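Local coordinates for protein SnoK (Streptomyces nogalater, PDB 5EPA) that acts as a non-heme iron, 2-oxoglutarate-dependent carbocyclase in the biosynthesis of the antibiotic nogalamycin, at residues 107-112 and 145-149; 111-117 and 237-243. All coordinates share one frame; numbering follows the deposited sequence.

Contact 1 of 2, residues 107-112 and 145-149; sequences LAGAPL and SATLT
A108 and A146 meet methyl to carbonyl. The flat groups here are backbone carbonyls, since neither segment brings a ring or a planar side chain to this contact. Each alanine methyl lies beside the carbonyl oxygen of the other. CB of A146 is 3.8 Å from O of A108. In return, CB of A108 lies 3.9 Å from O of A146. CB of A108 and CB of A146 are 4.1 Å apart. This is the end of helix 98-108 packing against the loop leading into strand 148-153 and its first residue, L148. The strand belongs to the larger sheet of a double-stranded beta-helix (cupin) fold. The helix ends at A108. G109, with a positive phi of 72°, is the first residue to leave it, and the chain goes on to strand 112-122. A110 then adds its methyl beside that of A146.

L148 meets L107, A108 and L112. Its CG stands between the backbone N and the carbonyl carbon (chi1 80°). With this torsion CD1 reaches CB of L107 at 4.2 Å, and CD2 reaches A108 and L112. Y33 of helix 27-36 also packs on L148, and so does Y240 of the neighbouring strand 233-242. L107 and L148 are both buried, while A108 and A146 are partly exposed. The polar backbone of the loop is held from elsewhere: A146 N and S145 N bond to the carboxylate of D242. L148 points to the helix side of its strand. The next residue, T149, points the other way and touches the bound 2-oxoglutarate. L112 and L148 cross at about a right angle. CD2 of L148 sits 4.1 Å from CB of A108 and 4.0 Å from CD1 of L112.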
ATOM      1  N   LEU A 107       1.737 -14.959   0.918  1.00 30.79           N
ATOM      2  CA  LEU A 107       0.647 -14.531   0.080  1.00 30.24           C
ATOM      3  C   LEU A 107       1.109 -14.426  -1.375  1.00 30.19           C
ATOM      4  O   LEU A 107       0.411 -14.903  -2.292  1.00 29.98           O
ATOM      5  CB  LEU A 107       0.098 -13.194   0.567  1.00 29.59           C
ATOM      6  CG  LEU A 107      -0.612 -13.209   1.932  1.00 30.01           C
ATOM      7  CD1 LEU A 107      -1.055 -11.815   2.316  1.00 29.20           C
ATOM      8  CD2 LEU A 107      -1.848 -14.111   1.949  1.00 30.63           C
ATOM      9  N   ALA A 108       2.296 -13.843  -1.585  1.00 28.81           N
ATOM     10  CA  ALA A 108       2.802 -13.597  -2.927  1.00 28.48           C
ATOM     11  C   ALA A 108       3.192 -14.848  -3.636  1.00 29.25           C
ATOM     12  O   ALA A 108       3.065 -14.960  -4.840  1.00 30.76           O
ATOM     13  CB  ALA A 108       3.994 -12.679  -2.868  1.00 28.22           C
ATOM     14  N   GLY A 109       3.719 -15.791  -2.895  1.00 30.46           N
ATOM     15  CA  GLY A 109       4.179 -17.070  -3.470  1.00 32.34           C
ATOM     16  C   GLY A 109       5.446 -16.946  -4.287  1.00 33.11           C
ATOM     17  O   GLY A 109       5.799 -17.860  -5.023  1.00 34.09           O
ATOM     18  N   ALA A 110       6.167 -15.848  -4.104  1.00 32.81           N
ATOM     19  CA  ALA A 110       7.404 -15.603  -4.862  1.00 34.00           C
ATOM     20  C   ALA A 110       8.325 -14.659  -4.079  1.00 33.67           C
ATOM     21  O   ALA A 110       7.865 -13.956  -3.200  1.00 31.96           O
ATOM     22  CB  ALA A 110       7.077 -14.999  -6.215  1.00 33.89           C
ATOM     23  N   PRO A 111       9.641 -14.652  -4.394  1.00 34.43           N
ATOM     24  CA  PRO A 111      10.563 -13.815  -3.633  1.00 33.58           C
ATOM     25  C   PRO A 111      10.258 -12.322  -3.794  1.00 31.47           C
ATOM     26  O   PRO A 111       9.881 -11.878  -4.876  1.00 30.87           O
ATOM     27  CB  PRO A 111      11.951 -14.166  -4.206  1.00 35.44           C
ATOM     28  CG  PRO A 111      11.757 -15.471  -4.921  1.00 37.17           C
ATOM     29  CD  PRO A 111      10.336 -15.403  -5.449  1.00 36.49           C
ATOM     30  N   LEU A 112      10.426 -11.588  -2.703  1.00 29.70           N
ATOM     31  CA  LEU A 112      10.119 -10.187  -2.658  1.00 28.19           C
ATOM     32  C   LEU A 112      11.269  -9.343  -2.156  1.00 27.60           C
ATOM     33  O   LEU A 112      12.163  -9.830  -1.460  1.00 27.77           O
ATOM     34  CB  LEU A 112       8.961  -9.947  -1.730  1.00 27.36           C
ATOM     35  CG  LEU A 112       7.641 -10.651  -2.042  1.00 27.57           C
ATOM     36  CD1 LEU A 112       6.713 -10.506  -0.857  1.00 26.75           C
ATOM     37  CD2 LEU A 112       6.981 -10.110  -3.300  1.00 27.46           C
ATOM     38  N   SER A 145       4.611  -8.954 -11.239  1.00 39.92           N
ATOM     39  CA  SER A 145       3.878 -10.172 -11.229  1.00 39.24           C
ATOM     40  C   SER A 145       3.189 -10.359  -9.880  1.00 36.33           C
ATOM     41  O   SER A 145       1.965 -10.372  -9.813  1.00 36.21           O
ATOM     42  CB  SER A 145       4.848 -11.290 -11.546  1.00 40.59           C
ATOM     43  OG  SER A 145       4.195 -12.532 -11.550  1.00 43.70           O
ATOM     44  N   ALA A 146       3.966 -10.492  -8.815  1.00 32.85           N
ATOM     45  CA  ALA A 146       3.412 -10.801  -7.512  1.00 30.98           C
ATOM     46  C   ALA A 146       3.501  -9.633  -6.566  1.00 29.24           C
ATOM     47  O   ALA A 146       3.225  -9.770  -5.387  1.00 29.46           O
ATOM     48  CB  ALA A 146       4.133 -12.001  -6.932  1.00 32.50           C
ATOM     49  N   THR A 147       3.932  -8.480  -7.067  1.00 28.04           N
ATOM     50  CA  THR A 147       4.038  -7.295  -6.243  1.00 27.00           C
ATOM     51  C   THR A 147       2.720  -7.032  -5.491  1.00 26.68           C
ATOM     52  O   THR A 147       1.626  -7.054  -6.090  1.00 26.72           O
ATOM     53  CB  THR A 147       4.442  -6.078  -7.077  1.00 26.65           C
ATOM     54  OG1 THR A 147       5.762  -6.258  -7.564  1.00 27.38           O
ATOM     55  CG2 THR A 147       4.420  -4.789  -6.280  1.00 25.66           C
ATOM     56  N   LEU A 148       2.854  -6.705  -4.210  1.00 25.75           N
ATOM     57  CA  LEU A 148       1.720  -6.418  -3.334  1.00 25.34           C
ATOM     58  C   LEU A 148       2.073  -5.418  -2.236  1.00 24.74           C
ATOM     59  O   LEU A 148       3.245  -5.136  -1.971  1.00 23.20           O
ATOM     60  CB  LEU A 148       1.204  -7.690  -2.693  1.00 26.18           C
ATOM     61  CG  LEU A 148       1.923  -8.275  -1.494  1.00 27.11           C
ATOM     62  CD1 LEU A 148       1.149  -9.455  -0.949  1.00 28.19           C
ATOM     63  CD2 LEU A 148       3.279  -8.752  -1.882  1.00 28.53           C
ATOM     64  N   THR A 149       1.026  -4.865  -1.618  1.00 23.93           N
ATOM     65  CA  THR A 149       1.164  -3.826  -0.606  1.00 22.70           C
ATOM     66  C   THR A 149       0.560  -4.300   0.705  1.00 23.48           C
ATOM     67  O   THR A 149      -0.509  -4.919   0.703  1.00 23.11           O
ATOM     68  CB  THR A 149       0.426  -2.557  -1.011  1.00 22.43           C
ATOM     69  OG1 THR A 149       1.013  -1.965  -2.183  1.00 22.53           O
ATOM     70  CG2 THR A 149       0.427  -1.527   0.115  1.00 22.07           C
TER

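Contact 2 of 2, residues 111-117 and 237-243; sequences PLRVYSS and GVVYMDA
R113 grips A243 from the end of its side chain. Its NE donates to A243 O at 2.9 Å, and that oxygen lies in the guanidinium plane, at its edge. One water accepts from NH2 and donates to the same oxygen. With a leucine in place of R113, A243 O would probably lose the NE donor and the water its NH2 partner, leaving the A243 N bond to P111 to hold this turn across the contact. The backbones pair as antiparallel strands. A243 N bonds P111 O at 3.1 Å. R113 N to M241 O is 2.8 Å, and M241 N returns to R113 O. Y115 N bonds V239 O and V239 N bonds S116 O, so two residues face one: a classic beta bulge.

On the R113 face, M241 SD touches CB of Y115 at 3.6 Å and lies 5.1 Å from the Y115 ring centroid, an oblique Met-aromatic contact. M241 gets there with CG between the backbone N and the carbonyl carbon (chi1 66°). On the other face, V114 CG2 lies 3.9 Å from CE1 of Y240, and V238 CG1 lies over one face of the Y240 ring, toward its rim.

Further out, S117 OG bonds H236. The buried Y240 hydroxyl donates to V95 O, so this polar group has its acceptor. R113 shares its N-H groups between A243 O, F270 O and a water.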
ATOM      1  N   PRO A 111       9.641 -14.652  -4.394  1.00 34.43           N
ATOM      2  CA  PRO A 111      10.563 -13.815  -3.633  1.00 33.58           C
ATOM      3  C   PRO A 111      10.258 -12.322  -3.794  1.00 31.47           C
ATOM      4  O   PRO A 111       9.881 -11.878  -4.876  1.00 30.87           O
ATOM      5  CB  PRO A 111      11.951 -14.166  -4.206  1.00 35.44           C
ATOM      6  CG  PRO A 111      11.757 -15.471  -4.921  1.00 37.17           C
ATOM      7  CD  PRO A 111      10.336 -15.403  -5.449  1.00 36.49           C
ATOM      8  N   LEU A 112      10.426 -11.588  -2.703  1.00 29.70           N
ATOM      9  CA  LEU A 112      10.119 -10.187  -2.658  1.00 28.19           C
ATOM     10  C   LEU A 112      11.269  -9.343  -2.156  1.00 27.60           C
ATOM     11  O   LEU A 112      12.163  -9.830  -1.460  1.00 27.77           O
ATOM     12  CB  LEU A 112       8.961  -9.947  -1.730  1.00 27.36           C
ATOM     13  CG  LEU A 112       7.641 -10.651  -2.042  1.00 27.57           C
ATOM     14  CD1 LEU A 112       6.713 -10.506  -0.857  1.00 26.75           C
ATOM     15  CD2 LEU A 112       6.981 -10.110  -3.300  1.00 27.46           C
ATOM     16  N   ARG A 113      11.199  -8.061  -2.506  1.00 26.21           N
ATOM     17  CA  ARG A 113      12.043  -7.034  -1.911  1.00 25.95           C
ATOM     18  C   ARG A 113      11.150  -5.907  -1.442  1.00 25.11           C
ATOM     19  O   ARG A 113      10.090  -5.691  -1.984  1.00 23.84           O
ATOM     20  CB  ARG A 113      13.021  -6.433  -2.929  1.00 26.16           C
ATOM     21  CG  ARG A 113      14.207  -7.285  -3.325  1.00 27.08           C
ATOM     22  CD  ARG A 113      14.968  -6.629  -4.463  1.00 27.33           C
ATOM     23  NE  ARG A 113      16.053  -7.488  -4.906  1.00 28.57           N
ATOM     24  CZ  ARG A 113      17.228  -7.605  -4.283  1.00 29.74           C
ATOM     25  NH1 ARG A 113      17.478  -6.930  -3.146  1.00 29.12           N
ATOM     26  NH2 ARG A 113      18.158  -8.421  -4.776  1.00 30.91           N
ATOM     27  N   VAL A 114      11.640  -5.137  -0.474  1.00 25.47           N
ATOM     28  CA  VAL A 114      10.975  -3.867  -0.127  1.00 24.70           C
ATOM     29  C   VAL A 114      11.268  -2.806  -1.203  1.00 24.07           C
ATOM     30  O   VAL A 114      12.425  -2.513  -1.483  1.00 24.52           O
ATOM     31  CB  VAL A 114      11.450  -3.333   1.217  1.00 25.32           C
ATOM     32  CG1 VAL A 114      10.734  -2.036   1.550  1.00 24.74           C
ATOM     33  CG2 VAL A 114      11.183  -4.346   2.310  1.00 26.09           C
ATOM     34  N   TYR A 115      10.215  -2.290  -1.832  1.00 23.20           N
ATOM     35  CA  TYR A 115      10.326  -1.224  -2.813  1.00 23.10           C
ATOM     36  C   TYR A 115      10.348   0.114  -2.109  1.00 22.93           C
ATOM     37  O   TYR A 115      11.185   0.963  -2.398  1.00 23.02           O
ATOM     38  CB  TYR A 115       9.183  -1.210  -3.865  1.00 22.99           C
ATOM     39  CG  TYR A 115       9.140   0.110  -4.612  1.00 23.05           C
ATOM     40  CD1 TYR A 115      10.168   0.488  -5.425  1.00 23.93           C
ATOM     41  CD2 TYR A 115       8.128   1.012  -4.420  1.00 23.11           C
ATOM     42  CE1 TYR A 115      10.185   1.713  -6.077  1.00 23.80           C
ATOM     43  CE2 TYR A 115       8.122   2.240  -5.084  1.00 23.28           C
ATOM     44  CZ  TYR A 115       9.191   2.583  -5.901  1.00 23.78           C
ATOM     45  OH  TYR A 115       9.213   3.823  -6.531  1.00 24.89           O
ATOM     46  N   SER A 116       9.398   0.315  -1.215  1.00 22.87           N
ATOM     47  CA  SER A 116       9.237   1.595  -0.539  1.00 22.87           C
ATOM     48  C   SER A 116       8.208   1.439   0.554  1.00 23.52           C
ATOM     49  O   SER A 116       7.567   0.380   0.697  1.00 23.58           O
ATOM     50  CB  SER A 116       8.757   2.679  -1.504  1.00 22.55           C
ATOM     51  OG  SER A 116       8.871   3.958  -0.927  1.00 22.17           O
ATOM     52  N   SER A 117       8.045   2.502   1.331  1.00 24.37           N
ATOM     53  CA  SER A 117       6.906   2.602   2.221  1.00 25.13           C
ATOM     54  C   SER A 117       6.448   4.034   2.309  1.00 26.44           C
ATOM     55  O   SER A 117       7.225   4.962   2.008  1.00 27.67           O
ATOM     56  CB  SER A 117       7.239   2.026   3.600  1.00 25.75           C
ATOM     57  OG  SER A 117       7.929   2.935   4.435  1.00 24.17           O
ATOM     58  N   GLY A 237       1.865   2.139   4.542  1.00 24.55           N
ATOM     59  CA  GLY A 237       1.761   1.295   3.375  1.00 25.08           C
ATOM     60  C   GLY A 237       3.139   0.828   2.982  1.00 24.84           C
ATOM     61  O   GLY A 237       4.017   1.634   2.759  1.00 26.66           O
ATOM     62  N   VAL A 238       3.331  -0.472   2.888  1.00 24.31           N
ATOM     63  CA  VAL A 238       4.620  -1.007   2.468  1.00 24.62           C
ATOM     64  C   VAL A 238       4.481  -1.736   1.122  1.00 24.19           C
ATOM     65  O   VAL A 238       3.703  -2.680   1.034  1.00 24.27           O
ATOM     66  CB  VAL A 238       5.170  -2.013   3.501  1.00 25.07           C
ATOM     67  CG1 VAL A 238       6.556  -2.488   3.093  1.00 25.71           C
ATOM     68  CG2 VAL A 238       5.238  -1.379   4.841  1.00 25.62           C
ATOM     69  N   VAL A 239       5.269  -1.351   0.110  1.00 23.65           N
ATOM     70  CA  VAL A 239       5.184  -2.029  -1.190  1.00 22.46           C
ATOM     71  C   VAL A 239       6.285  -3.047  -1.264  1.00 22.92           C
ATOM     72  O   VAL A 239       7.467  -2.701  -1.157  1.00 24.21           O
ATOM     73  CB  VAL A 239       5.307  -1.052  -2.344  1.00 22.17           C
ATOM     74  CG1 VAL A 239       5.306  -1.780  -3.651  1.00 22.36           C
ATOM     75  CG2 VAL A 239       4.171  -0.043  -2.313  1.00 21.54           C
ATOM     76  N   TYR A 240       5.900  -4.310  -1.355  1.00 22.63           N
ATOM     77  CA  TYR A 240       6.825  -5.423  -1.538  1.00 22.98           C
ATOM     78  C   TYR A 240       6.802  -5.814  -3.021  1.00 23.32           C
ATOM     79  O   TYR A 240       5.781  -6.284  -3.526  1.00 23.13           O
ATOM     80  CB  TYR A 240       6.425  -6.611  -0.677  1.00 23.41           C
ATOM     81  CG  TYR A 240       6.491  -6.387   0.826  1.00 23.45           C
ATOM     82  CD1 TYR A 240       7.706  -6.402   1.487  1.00 24.21           C
ATOM     83  CD2 TYR A 240       5.368  -6.194   1.558  1.00 22.93           C
ATOM     84  CE1 TYR A 240       7.783  -6.199   2.836  1.00 24.53           C
ATOM     85  CE2 TYR A 240       5.416  -5.990   2.929  1.00 23.13           C
ATOM     86  CZ  TYR A 240       6.622  -5.989   3.571  1.00 23.92           C
ATOM     87  OH  TYR A 240       6.696  -5.801   4.945  1.00 23.80           O
ATOM     88  N   MET A 241       7.912  -5.575  -3.711  1.00 23.59           N
ATOM     89  CA  MET A 241       7.981  -5.810  -5.120  1.00 23.98           C
ATOM     90  C   MET A 241       8.599  -7.155  -5.411  1.00 25.57           C
ATOM     91  O   MET A 241       9.291  -7.733  -4.585  1.00 26.87           O
ATOM     92  CB  MET A 241       8.764  -4.704  -5.801  1.00 23.77           C
ATOM     93  CG  MET A 241      10.256  -4.634  -5.432  1.00 23.89           C
ATOM     94  SD  MET A 241      11.083  -3.233  -6.177  1.00 23.28           S
ATOM     95  CE  MET A 241      12.645  -3.332  -5.280  1.00 23.94           C
ATOM     96  N   ASP A 242       8.364  -7.646  -6.605  1.00 26.94           N
ATOM     97  CA  ASP A 242       9.058  -8.811  -7.109  1.00 28.92           C
ATOM     98  C   ASP A 242      10.573  -8.604  -6.943  1.00 29.35           C
ATOM     99  O   ASP A 242      11.105  -7.513  -7.223  1.00 28.84           O
ATOM    100  CB  ASP A 242       8.722  -9.003  -8.582  1.00 30.88           C
ATOM    101  CG  ASP A 242       7.210  -9.249  -8.818  1.00 31.93           C
ATOM    102  OD1 ASP A 242       6.796 -10.433  -8.769  1.00 35.14           O
ATOM    103  OD2 ASP A 242       6.427  -8.296  -9.080  1.00 31.91           O
ATOM    104  N   ALA A 243      11.271  -9.644  -6.498  1.00 29.77           N
ATOM    105  CA  ALA A 243      12.692  -9.522  -6.159  1.00 30.62           C
ATOM    106  C   ALA A 243      13.622  -9.199  -7.335  1.00 32.19           C
ATOM    107  O   ALA A 243      14.782  -8.822  -7.133  1.00 32.46           O
ATOM    108  CB  ALA A 243      13.163 -10.767  -5.452  1.00 31.31           C
TER
HETATM  109  O   HOH W   1      17.193 -10.359  -6.488  1.00 42.25           O

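In the fold
Contacts 1 and 2 lie about 8 Å apart between centres, on the same side of the chain's centre. They share P111 and L112, where helix 98-108 gives way to strand 112-122. Along the chain their segments alternate: 107-112, 111-117, 145-149, 237-243. Strand 233-242 lies between strands 148-153 and 112-122 in the seven-stranded sheet. Contact 1 packs the helix end on this sheet, and contact 2 joins two of its strands. D242 links them directly, with its OD2 2.6 Å from OG1 of T147. T149, in contact 1, touches the 2-oxoglutarate, and the side chain of V239, in contact 2, is about 8 Å from the iron.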